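Local structure of putative capsular polysaccharide biosynthesis protein (Streptococcus pneumoniae serotype 4, 6EWJ) at residues 83-88 against 131-136. The protein is probably a pyridoxal phosphate-dependent sugar aminotransferase that serves teichoic acid biosynthesis in the pneumococcus. Sequence-based numbering, arbitrary orientation.
Sequences VIVPAM and VIIPVE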
ATOM      1  N   VAL A  83     -10.670 -20.410  -4.300  1.00 23.24           N
ATOM      2  CA  VAL A  83     -10.869 -19.329  -5.266  1.00 22.35           C
ATOM      3  C   VAL A  83     -10.337 -19.776  -6.585  1.00 21.88           C
ATOM      4  O   VAL A  83      -9.177 -20.148  -6.692  1.00 21.80           O
ATOM      5  CB  VAL A  83     -10.152 -18.011  -4.891  1.00 21.12           C
ATOM      6  CG1 VAL A  83     -10.429 -16.930  -5.935  1.00 20.32           C
ATOM      7  CG2 VAL A  83     -10.574 -17.571  -3.524  1.00 21.32           C
ATOM      8  N   ILE A  84     -11.182 -19.717  -7.598  1.00 21.85           N
ATOM      9  CA  ILE A  84     -10.799 -20.174  -8.908  1.00 21.78           C
ATOM     10  C   ILE A  84     -10.176 -19.039  -9.723  1.00 20.91           C
ATOM     11  O   ILE A  84     -10.730 -17.937  -9.806  1.00 21.01           O
ATOM     12  CB  ILE A  84     -12.004 -20.792  -9.654  1.00 22.62           C
ATOM     13  CG1 ILE A  84     -12.303 -22.164  -9.059  1.00 23.62           C
ATOM     14  CG2 ILE A  84     -11.720 -20.890 -11.128  1.00 22.13           C
ATOM     15  CD1 ILE A  84     -13.574 -22.831  -9.515  1.00 24.64           C
ATOM     16  N   VAL A  85      -9.063 -19.342 -10.365  1.00 20.71           N
ATOM     17  CA  VAL A  85      -8.377 -18.425 -11.246  1.00 20.11           C
ATOM     18  C   VAL A  85      -7.933 -19.168 -12.513  1.00 20.64           C
ATOM     19  O   VAL A  85      -7.686 -20.364 -12.460  1.00 20.48           O
ATOM     20  CB  VAL A  85      -7.118 -17.816 -10.631  1.00 20.04           C
ATOM     21  CG1 VAL A  85      -7.496 -16.974  -9.447  1.00 20.01           C
ATOM     22  CG2 VAL A  85      -6.089 -18.875 -10.187  1.00 19.99           C
ATOM     23  N   PRO A  86      -7.774 -18.446 -13.634  1.00 20.52           N
ATOM     24  CA  PRO A  86      -7.164 -19.106 -14.780  1.00 20.87           C
ATOM     25  C   PRO A  86      -5.716 -19.464 -14.566  1.00 21.25           C
ATOM     26  O   PRO A  86      -5.013 -18.780 -13.807  1.00 20.41           O
ATOM     27  CB  PRO A  86      -7.301 -18.075 -15.899  1.00 20.75           C
ATOM     28  CG  PRO A  86      -8.301 -17.045 -15.431  1.00 20.34           C
ATOM     29  CD  PRO A  86      -8.166 -17.061 -13.933  1.00 20.13           C
ATOM     30  N   ALA A  87      -5.286 -20.550 -15.228  1.00 21.44           N
ATOM     31  CA  ALA A  87      -3.883 -20.961 -15.239  1.00 21.87           C
ATOM     32  C   ALA A  87      -3.034 -19.966 -16.035  1.00 22.15           C
ATOM     33  O   ALA A  87      -1.831 -19.801 -15.744  1.00 21.61           O
ATOM     34  CB  ALA A  87      -3.754 -22.366 -15.776  1.00 22.93           C
ATOM     35  N   MET A  88      -3.685 -19.218 -16.943  1.00 22.41           N
ATOM     36  CA  MET A  88      -3.064 -18.224 -17.790  1.00 23.47           C
ATOM     37  C   MET A  88      -3.483 -16.855 -17.288  1.00 23.06           C
ATOM     38  O   MET A  88      -4.513 -16.296 -17.679  1.00 21.85           O
ATOM     39  CB  MET A  88      -3.486 -18.434 -19.256  1.00 26.33           C
ATOM     40  CG  MET A  88      -3.162 -17.276 -20.232  1.00 27.88           C
ATOM     41  SD  MET A  88      -1.414 -16.874 -20.212  1.00 27.96           S
ATOM     42  CE  MET A  88      -0.776 -18.469 -20.670  1.00 29.39           C
ATOM     43  N   VAL A 131     -15.258 -17.794  -4.814  1.00 25.09           N
ATOM     44  CA  VAL A 131     -14.994 -16.714  -5.760  1.00 23.62           C
ATOM     45  C   VAL A 131     -14.397 -17.280  -7.032  1.00 22.89           C
ATOM     46  O   VAL A 131     -13.620 -18.251  -6.994  1.00 23.12           O
ATOM     47  CB  VAL A 131     -14.022 -15.664  -5.183  1.00 22.80           C
ATOM     48  CG1 VAL A 131     -13.546 -14.685  -6.242  1.00 21.97           C
ATOM     49  CG2 VAL A 131     -14.672 -14.888  -4.054  1.00 23.33           C
ATOM     50  N   ILE A 132     -14.771 -16.685  -8.153  1.00 22.03           N
ATOM     51  CA  ILE A 132     -14.133 -16.922  -9.423  1.00 21.18           C
ATOM     52  C   ILE A 132     -13.534 -15.584  -9.845  1.00 20.24           C
ATOM     53  O   ILE A 132     -14.227 -14.544  -9.809  1.00 19.78           O
ATOM     54  CB  ILE A 132     -15.120 -17.418 -10.497  1.00 21.63           C
ATOM     55  CG1 ILE A 132     -15.709 -18.752 -10.082  1.00 22.70           C
ATOM     56  CG2 ILE A 132     -14.402 -17.576 -11.845  1.00 21.31           C
ATOM     57  CD1 ILE A 132     -16.944 -19.180 -10.838  1.00 23.84           C
ATOM     58  N   ILE A 133     -12.263 -15.617 -10.260  1.00 19.53           N
ATOM     59  CA  ILE A 133     -11.562 -14.440 -10.800  1.00 19.02           C
ATOM     60  C   ILE A 133     -11.194 -14.608 -12.305  1.00 19.43           C
ATOM     61  O   ILE A 133     -10.072 -15.015 -12.623  1.00 19.98           O
ATOM     62  CB  ILE A 133     -10.271 -14.082  -9.966  1.00 18.22           C
ATOM     63  CG1 ILE A 133     -10.573 -14.052  -8.458  1.00 18.30           C
ATOM     64  CG2 ILE A 133      -9.693 -12.721 -10.422  1.00 17.68           C
ATOM     65  CD1 ILE A 133      -9.366 -13.722  -7.559  1.00 17.80           C
ATOM     66  N   PRO A 134     -12.115 -14.275 -13.232  1.00 20.07           N
ATOM     67  CA  PRO A 134     -11.711 -14.138 -14.620  1.00 19.91           C
ATOM     68  C   PRO A 134     -10.746 -12.959 -14.818  1.00 19.68           C
ATOM     69  O   PRO A 134     -10.872 -11.942 -14.099  1.00 20.01           O
ATOM     70  CB  PRO A 134     -13.046 -13.828 -15.347  1.00 20.69           C
ATOM     71  CG  PRO A 134     -14.141 -14.034 -14.342  1.00 20.98           C
ATOM     72  CD  PRO A 134     -13.478 -13.745 -13.019  1.00 20.43           C
ATOM     73  N   VAL A 135      -9.858 -13.073 -15.799  1.00 18.97           N
ATOM     74  CA  VAL A 135      -9.017 -11.971 -16.201  1.00 18.32           C
ATOM     75  C   VAL A 135      -9.391 -11.465 -17.584  1.00 18.15           C
ATOM     76  O   VAL A 135      -9.548 -12.258 -18.542  1.00 18.10           O
ATOM     77  CB  VAL A 135      -7.513 -12.330 -16.148  1.00 18.24           C
ATOM     78  CG1 VAL A 135      -7.140 -13.467 -17.069  1.00 19.14           C
ATOM     79  CG2 VAL A 135      -6.638 -11.146 -16.493  1.00 18.00           C
ATOM     80  N   GLU A 136      -9.500 -10.157 -17.704  1.00 17.70           N
ATOM     81  CA  GLU A 136      -9.938  -9.544 -18.925  1.00 18.03           C
ATOM     82  C   GLU A 136      -8.660  -9.229 -19.719  1.00 17.94           C
ATOM     83  O   GLU A 136      -8.222  -8.095 -19.872  1.00 17.85           O
ATOM     84  CB  GLU A 136     -10.808  -8.311 -18.680  1.00 18.55           C
ATOM     85  CG  GLU A 136     -11.747  -8.365 -17.497  1.00 19.09           C
ATOM     86  CD  GLU A 136     -12.828  -9.434 -17.541  1.00 20.33           C
ATOM     87  OE1 GLU A 136     -12.956 -10.213 -18.519  1.00 20.76           O
ATOM     88  OE2 GLU A 136     -13.560  -9.502 -16.517  1.00 22.26           O
TER
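Val-83 and Ile-84 pair in parallel with Val-131 and Ile-132, joining two neighbouring strands in the interior of the large mixed sheet characteristic of fold-type I PLP-dependent aminotransferases, the class to which the DegT/DnrJ/EryC1 family belongs. The two strands run together for these two bridged pairs and then separate, with a proline following on each chain, Pro-86 and Pro-134. Both hydrogen bonds between the segments go through Ile-84, whose N-H is given to Val-131 O (2.9 Å) and whose O takes the N-H of Ile-133 (2.8 Å). Both are near-linear, 165° and 169° at hydrogen. On the other edge of 83-86, backbone bonds continue the sheet to strand 103-107.

Val-83 and Val-131 share one face, on which their CG1 methyls meet at 3.9 Å. Val-83 CG1 is anti to the backbone N (chi1 -179°), a setting that also brings it to Ile-133 CD1 at 3.7 Å. Ile-133 lies alongside Val-85, both pointing the same way, with Val-85 CG1 against Ile-133 CB, and helix 92-99 packs on Val-83 and Val-85. Ile-84 and Ile-132 occupy the opposite face, where Ile-84 CB and Ile-132 CG1 meet more loosely, at 4.3 Å.

Farther along, the chains lead toward the PLP pocket: Met-88 adjoins Tyr-351 and Val-135 lies near His-179. Tyr-351 and His-179 are seen to bind PLP in this protein, although the cofactor is absent from this chain. Pro-86, the last residue of its strand, has no N-H to offer and turns its ring to 131-136. Its CG approaches Val-135 CG1, and its CD sits 3.1 Å from Ile-133 O, a buried carbonyl oxygen with no hydrogen-bonding partner in the model.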